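Local coordinates for protein dermonecrotic toxin (Pasteurella multocida, PDB 2EBF) that acts as a dermonecrotic, mitogenic toxin that induces bone resorption and is associated with severe progressive atrophic rhinitis in pigs, this chain being its C-terminal region, at residues T171-R176 / P511-P516; R243-Q246 / M250-K253. All blocks are in the same frame, centred on the assembly; numbering follows the deposited sequence.

Contact 1: T171-R176 / P511-P516; sequences TADLIR and PGTGRP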
ATOM      1  N   THR A 171       1.776   0.251  -9.706  1.00 28.41           N
ATOM      2  CA  THR A 171       2.203   1.655  -9.816  1.00 28.58           C
ATOM      3  C   THR A 171       1.144   2.563 -10.433  1.00 28.15           C
ATOM      4  O   THR A 171       0.851   3.640  -9.904  1.00 28.10           O
ATOM      5  CB  THR A 171       3.554   1.782 -10.575  1.00 28.62           C
ATOM      6  OG1 THR A 171       4.548   0.995  -9.908  1.00 28.66           O
ATOM      7  CG2 THR A 171       4.038   3.229 -10.625  1.00 30.02           C
ATOM      8  N   ALA A 172       0.572   2.150 -11.561  1.00 27.93           N
ATOM      9  CA  ALA A 172      -0.402   2.996 -12.235  1.00 26.92           C
ATOM     10  C   ALA A 172      -1.571   3.341 -11.303  1.00 27.01           C
ATOM     11  O   ALA A 172      -1.981   4.502 -11.184  1.00 26.36           O
ATOM     12  CB  ALA A 172      -0.917   2.311 -13.522  1.00 27.00           C
ATOM     13  N   ASP A 173      -2.110   2.322 -10.644  1.00 27.12           N
ATOM     14  CA  ASP A 173      -3.255   2.522  -9.763  1.00 26.75           C
ATOM     15  C   ASP A 173      -2.878   3.313  -8.501  1.00 26.99           C
ATOM     16  O   ASP A 173      -3.692   4.070  -7.991  1.00 26.56           O
ATOM     17  CB  ASP A 173      -3.900   1.186  -9.406  1.00 26.49           C
ATOM     18  CG  ASP A 173      -4.703   0.600 -10.549  1.00 27.08           C
ATOM     19  OD1 ASP A 173      -5.306   1.368 -11.339  1.00 26.70           O
ATOM     20  OD2 ASP A 173      -4.729  -0.636 -10.659  1.00 30.59           O
ATOM     21  N   LEU A 174      -1.656   3.138  -8.002  1.00 27.52           N
ATOM     22  CA  LEU A 174      -1.205   3.943  -6.848  1.00 27.98           C
ATOM     23  C   LEU A 174      -1.039   5.419  -7.256  1.00 28.18           C
ATOM     24  O   LEU A 174      -1.314   6.328  -6.465  1.00 27.91           O
ATOM     25  CB  LEU A 174       0.055   3.365  -6.192  1.00 27.71           C
ATOM     26  CG  LEU A 174      -0.177   2.165  -5.254  1.00 28.09           C
ATOM     27  CD1 LEU A 174       1.062   1.276  -5.133  1.00 28.41           C
ATOM     28  CD2 LEU A 174      -0.654   2.606  -3.864  1.00 27.20           C
ATOM     29  N   ILE A 175      -0.630   5.650  -8.507  1.00 28.10           N
ATOM     30  CA  ILE A 175      -0.620   7.009  -9.064  1.00 28.07           C
ATOM     31  C   ILE A 175      -2.045   7.567  -9.143  1.00 28.19           C
ATOM     32  O   ILE A 175      -2.277   8.708  -8.756  1.00 27.80           O
ATOM     33  CB  ILE A 175       0.077   7.071 -10.455  1.00 28.26           C
ATOM     34  CG1 ILE A 175       1.591   6.879 -10.300  1.00 28.61           C
ATOM     35  CG2 ILE A 175      -0.261   8.386 -11.197  1.00 28.87           C
ATOM     36  CD1 ILE A 175       2.333   6.594 -11.638  1.00 27.70           C
ATOM     37  N   ARG A 176      -2.996   6.765  -9.628  1.00 27.92           N
ATOM     38  CA  ARG A 176      -4.389   7.221  -9.712  1.00 27.94           C
ATOM     39  C   ARG A 176      -4.934   7.618  -8.334  1.00 27.84           C
ATOM     40  O   ARG A 176      -5.599   8.651  -8.197  1.00 27.59           O
ATOM     41  CB  ARG A 176      -5.283   6.165 -10.367  1.00 27.81           C
ATOM     42  CG  ARG A 176      -4.859   5.796 -11.775  1.00 27.90           C
ATOM     43  CD  ARG A 176      -5.873   4.859 -12.401  1.00 30.04           C
ATOM     44  NE  ARG A 176      -5.719   4.749 -13.849  1.00 32.26           N
ATOM     45  CZ  ARG A 176      -5.183   3.708 -14.480  1.00 33.01           C
ATOM     46  NH1 ARG A 176      -4.738   2.655 -13.806  1.00 32.50           N
ATOM     47  NH2 ARG A 176      -5.117   3.719 -15.807  1.00 36.81           N
ATOM     48  N   PRO A 511     -16.048  -1.877  -6.556  1.00 28.86           N
ATOM     49  CA  PRO A 511     -14.968  -1.750  -7.550  1.00 28.83           C
ATOM     50  C   PRO A 511     -13.564  -1.578  -6.964  1.00 28.97           C
ATOM     51  O   PRO A 511     -13.351  -0.733  -6.082  1.00 29.07           O
ATOM     52  CB  PRO A 511     -15.376  -0.503  -8.335  1.00 28.70           C
ATOM     53  CG  PRO A 511     -16.861  -0.496  -8.258  1.00 29.30           C
ATOM     54  CD  PRO A 511     -17.118  -0.890  -6.811  1.00 28.87           C
ATOM     55  N   GLY A 512     -12.615  -2.373  -7.463  1.00 29.03           N
ATOM     56  CA  GLY A 512     -11.227  -2.331  -6.968  1.00 29.16           C
ATOM     57  C   GLY A 512     -10.216  -2.122  -8.087  1.00 29.71           C
ATOM     58  O   GLY A 512     -10.584  -1.791  -9.223  1.00 28.59           O
ATOM     59  N   THR A 513      -8.941  -2.314  -7.776  1.00 29.55           N
ATOM     60  CA  THR A 513      -7.867  -1.942  -8.724  1.00 29.33           C
ATOM     61  C   THR A 513      -7.572  -3.084  -9.686  1.00 29.58           C
ATOM     62  O   THR A 513      -6.777  -3.966  -9.386  1.00 31.00           O
ATOM     63  CB  THR A 513      -6.583  -1.521  -7.967  1.00 29.21           C
ATOM     64  OG1 THR A 513      -6.293  -2.498  -6.961  1.00 27.80           O
ATOM     65  CG2 THR A 513      -6.760  -0.158  -7.296  1.00 28.39           C
ATOM     66  N   GLY A 514      -8.222  -3.076 -10.848  1.00 30.68           N
ATOM     67  CA  GLY A 514      -8.029  -4.135 -11.838  1.00 30.77           C
ATOM     68  C   GLY A 514      -8.823  -5.391 -11.522  1.00 31.08           C
ATOM     69  O   GLY A 514      -8.716  -6.397 -12.228  1.00 31.39           O
ATOM     70  N   ARG A 515      -9.635  -5.323 -10.466  1.00 31.30           N
ATOM     71  CA  ARG A 515     -10.395  -6.476  -9.983  1.00 31.24           C
ATOM     72  C   ARG A 515     -11.347  -6.011  -8.879  1.00 31.18           C
ATOM     73  O   ARG A 515     -11.302  -4.859  -8.474  1.00 31.63           O
ATOM     74  CB  ARG A 515      -9.450  -7.555  -9.445  1.00 31.22           C
ATOM     75  CG  ARG A 515      -8.799  -7.184  -8.110  1.00 33.17           C
ATOM     76  CD  ARG A 515      -7.714  -8.157  -7.702  1.00 35.63           C
ATOM     77  NE  ARG A 515      -6.574  -8.081  -8.609  1.00 38.38           N
ATOM     78  CZ  ARG A 515      -5.600  -7.178  -8.519  1.00 41.03           C
ATOM     79  NH1 ARG A 515      -5.613  -6.263  -7.548  1.00 39.07           N
ATOM     80  NH2 ARG A 515      -4.609  -7.189  -9.403  1.00 40.78           N
ATOM     81  N   PRO A 516     -12.242  -6.893  -8.411  1.00 30.99           N
ATOM     82  CA  PRO A 516     -13.118  -6.435  -7.339  1.00 30.48           C
ATOM     83  C   PRO A 516     -12.407  -6.261  -5.997  1.00 30.26           C
ATOM     84  O   PRO A 516     -11.406  -6.929  -5.716  1.00 29.77           O
ATOM     85  CB  PRO A 516     -14.182  -7.546  -7.247  1.00 30.63           C
ATOM     86  CG  PRO A 516     -14.022  -8.374  -8.535  1.00 30.85           C
ATOM     87  CD  PRO A 516     -12.555  -8.270  -8.840  1.00 30.77           C
TER
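D173 and T513 mark the closest backbone approach, their CA atoms 6.5 Å apart, where helix 171-180 meets the bend within 511-516. The helical side is regular, I175 N and R176 N each bonded to the carbonyl O four residues earlier. On the loop side G512 and R515 are the ends of a beta turn: their CA atoms lie 5.2 Å apart, and T513 and G514 hold corner torsions near type II values, G514 with phi 80°. T513 thus juts from the corner toward the helix.

The two side chains run alongside each other, pointing opposite ways. D173 brings OD2 to 3.4 Å from T513 CB, and its CB lies 3.8 Å from T513 CG2. With CG2 anti to the carbonyl carbon, the threonine methyl reaches this aspartate stem. No hydrogen bond crosses. D173 OD1 instead receives R176 NH1 in a salt bridge of 2.8 Å, a bent bond (139°) met from 43° out of the carboxylate plane. It ties the carboxylate to its own helix, and R176 NH2 is bonded to T553 O.

M330 of helix 312-333 touches both D173 and T513, while helix 473-490 supplies Y474 against D173 and L477 against T513. L174 packs on F154 and L155 of helix 151-164 and on M326 and M330. The contact therefore fits a turn between strands 510-511 and 516-517 against a helix flanked by three others.

Contact 2: R243-Q246 / M250-K253; sequences RESQ and MLSK
S245 and L251 meet where the end of helix 234-248 is overlaid by the chain that leaves it. Their neighbours set the register: the CA atoms of S245 and M250 are 5.0 Å apart, and those of Q246 and S252 are 4.8 Å apart. The exit segment 250-253 therefore runs close against the last turns of the helix, although no clear hydrogen bond joins the two.

L251 can be followed outward. Its CB rests 3.7 Å from S245 CB, so the two side chains touch at their roots. CG then passes 3.9 Å from S245 OG, and the CD1 branch comes nearer still, to 3.5 Å from the same oxygen. With CG anti to the carbonyl carbon (chi1 -52°), the leucine keeps alongside the serine and makes van der Waals contact with it through three successive carbons. The serine hydroxyl is not left to this apolar neighbour: OG is hydrogen-bonded to L241 O, one turn back in its own helix, so the buried polar atom has a partner.

M250 presents its backbone to S245, the carbonyl carbon lying 3.7 Å from S245 CB, whereas its side chain leads off to Y285 and to P289 of helix 288-300, the helix whose F292 the L251 side chain also touches. Farther along, Q246 CG lies 4.2 Å from S252 CA, a loose approach.

L251 has left-handed backbone torsions (phi 45°, psi 37°), which turn the chain after the helix. K253 then pairs through its backbone with G264 and leads into strand 254-257. The arrangement is a helix-to-strand connection, folded back over the carboxyl end of its own helix within the C2 region.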
ATOM      1  N   ARG A 243     -10.551  27.530  26.520  1.00 56.23           N
ATOM      2  CA  ARG A 243     -10.516  27.441  27.985  1.00 56.86           C
ATOM      3  C   ARG A 243     -11.769  26.759  28.542  1.00 57.11           C
ATOM      4  O   ARG A 243     -11.683  25.912  29.439  1.00 57.16           O
ATOM      5  CB  ARG A 243     -10.334  28.835  28.598  1.00 56.92           C
ATOM      6  CG  ARG A 243     -10.221  28.864  30.119  1.00 57.67           C
ATOM      7  CD  ARG A 243      -9.427  30.071  30.621  1.00 59.03           C
ATOM      8  NE  ARG A 243      -9.927  31.350  30.110  1.00 60.18           N
ATOM      9  CZ  ARG A 243      -9.298  32.105  29.209  1.00 60.97           C
ATOM     10  NH1 ARG A 243      -8.128  31.725  28.704  1.00 61.12           N
ATOM     11  NH2 ARG A 243      -9.840  33.250  28.812  1.00 61.42           N
ATOM     12  N   GLU A 244     -12.925  27.121  27.991  1.00 57.38           N
ATOM     13  CA  GLU A 244     -14.189  26.543  28.420  1.00 57.65           C
ATOM     14  C   GLU A 244     -14.320  25.093  27.976  1.00 57.69           C
ATOM     15  O   GLU A 244     -14.928  24.277  28.673  1.00 57.78           O
ATOM     16  CB  GLU A 244     -15.372  27.385  27.936  1.00 57.78           C
ATOM     17  CG  GLU A 244     -15.436  28.765  28.598  1.00 58.49           C
ATOM     18  CD  GLU A 244     -16.840  29.180  29.007  1.00 59.32           C
ATOM     19  OE1 GLU A 244     -17.714  28.298  29.177  1.00 59.53           O
ATOM     20  OE2 GLU A 244     -17.061  30.399  29.181  1.00 59.91           O
ATOM     21  N   SER A 245     -13.744  24.774  26.820  1.00 57.81           N
ATOM     22  CA  SER A 245     -13.679  23.401  26.344  1.00 57.74           C
ATOM     23  C   SER A 245     -12.849  22.541  27.294  1.00 57.94           C
ATOM     24  O   SER A 245     -13.363  21.587  27.880  1.00 58.00           O
ATOM     25  CB  SER A 245     -13.110  23.357  24.930  1.00 57.93           C
ATOM     26  OG  SER A 245     -13.985  23.993  24.020  1.00 57.60           O
ATOM     27  N   GLN A 246     -11.580  22.910  27.464  1.00 58.19           N
ATOM     28  CA  GLN A 246     -10.646  22.212  28.358  1.00 58.62           C
ATOM     29  C   GLN A 246     -11.229  21.860  29.734  1.00 58.70           C
ATOM     30  O   GLN A 246     -11.068  20.737  30.214  1.00 58.81           O
ATOM     31  CB  GLN A 246      -9.360  23.034  28.530  1.00 58.79           C
ATOM     32  CG  GLN A 246      -8.228  22.677  27.565  1.00 59.41           C
ATOM     33  CD  GLN A 246      -8.375  23.303  26.185  1.00 60.30           C
ATOM     34  OE1 GLN A 246      -9.451  23.278  25.585  1.00 60.97           O
ATOM     35  NE2 GLN A 246      -7.282  23.849  25.667  1.00 60.32           N
ATOM     36  N   MET A 250     -14.418  18.819  25.648  1.00 54.93           N
ATOM     37  CA  MET A 250     -14.066  18.920  24.225  1.00 53.96           C
ATOM     38  C   MET A 250     -12.832  19.803  23.956  1.00 53.19           C
ATOM     39  O   MET A 250     -12.365  20.520  24.846  1.00 53.02           O
ATOM     40  CB  MET A 250     -15.270  19.429  23.418  1.00 54.13           C
ATOM     41  CG  MET A 250     -16.566  18.639  23.630  1.00 54.51           C
ATOM     42  SD  MET A 250     -16.713  17.182  22.571  1.00 55.69           S
ATOM     43  CE  MET A 250     -17.598  17.862  21.163  1.00 54.85           C
ATOM     44  N   LEU A 251     -12.310  19.721  22.727  1.00 52.06           N
ATOM     45  CA  LEU A 251     -11.171  20.532  22.246  1.00 50.91           C
ATOM     46  C   LEU A 251      -9.992  20.641  23.221  1.00 50.22           C
ATOM     47  O   LEU A 251      -9.346  21.686  23.318  1.00 49.85           O
ATOM     48  CB  LEU A 251     -11.636  21.930  21.811  1.00 50.82           C
ATOM     49  CG  LEU A 251     -12.803  22.066  20.827  1.00 50.75           C
ATOM     50  CD1 LEU A 251     -13.166  23.536  20.656  1.00 50.98           C
ATOM     51  CD2 LEU A 251     -12.489  21.424  19.479  1.00 50.41           C
ATOM     52  N   SER A 252      -9.713  19.548  23.923  1.00 49.65           N
ATOM     53  CA  SER A 252      -8.640  19.502  24.915  1.00 49.27           C
ATOM     54  C   SER A 252      -7.243  19.613  24.306  1.00 49.13           C
ATOM     55  O   SER A 252      -6.306  20.038  24.980  1.00 49.11           O
ATOM     56  CB  SER A 252      -8.756  18.237  25.775  1.00 49.31           C
ATOM     57  OG  SER A 252      -9.232  17.127  25.026  1.00 49.19           O
ATOM     58  N   LYS A 253      -7.112  19.229  23.035  1.00 48.92           N
ATOM     59  CA  LYS A 253      -5.828  19.270  22.328  1.00 48.71           C
ATOM     60  C   LYS A 253      -5.756  20.474  21.381  1.00 48.49           C
ATOM     61  O   LYS A 253      -5.355  20.358  20.223  1.00 48.15           O
ATOM     62  CB  LYS A 253      -5.571  17.956  21.576  1.00 48.64           C
ATOM     63  CG  LYS A 253      -5.592  16.710  22.453  1.00 49.06           C
ATOM     64  CD  LYS A 253      -5.631  15.443  21.608  1.00 49.91           C
ATOM     65  CE  LYS A 253      -6.031  14.228  22.443  1.00 50.36           C
ATOM     66  NZ  LYS A 253      -6.249  13.023  21.593  1.00 50.08           N
TER

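Contact 1 joins segments separated by 334 residues, whereas the segments of contact 2 have only three residues between them, all inside the loop that contact 1 closes. They share no helix or strand, and their centres are about 41 Å apart. Depth does not follow position: the centre of contact 1 lies about 11 Å from the centre of the chain, yet it is only partly buried and buries 94 Å² between its segments, both sides summed; contact 2, about 36 Å out by the same measure, is largely buried, with 213 Å². Neither has a clear hydrogen bond across it. In contact 1 a carboxylate is paired with an arginine of its own helix; in contact 2 a hydroxyl bonds back to its helix beneath an aliphatic cover.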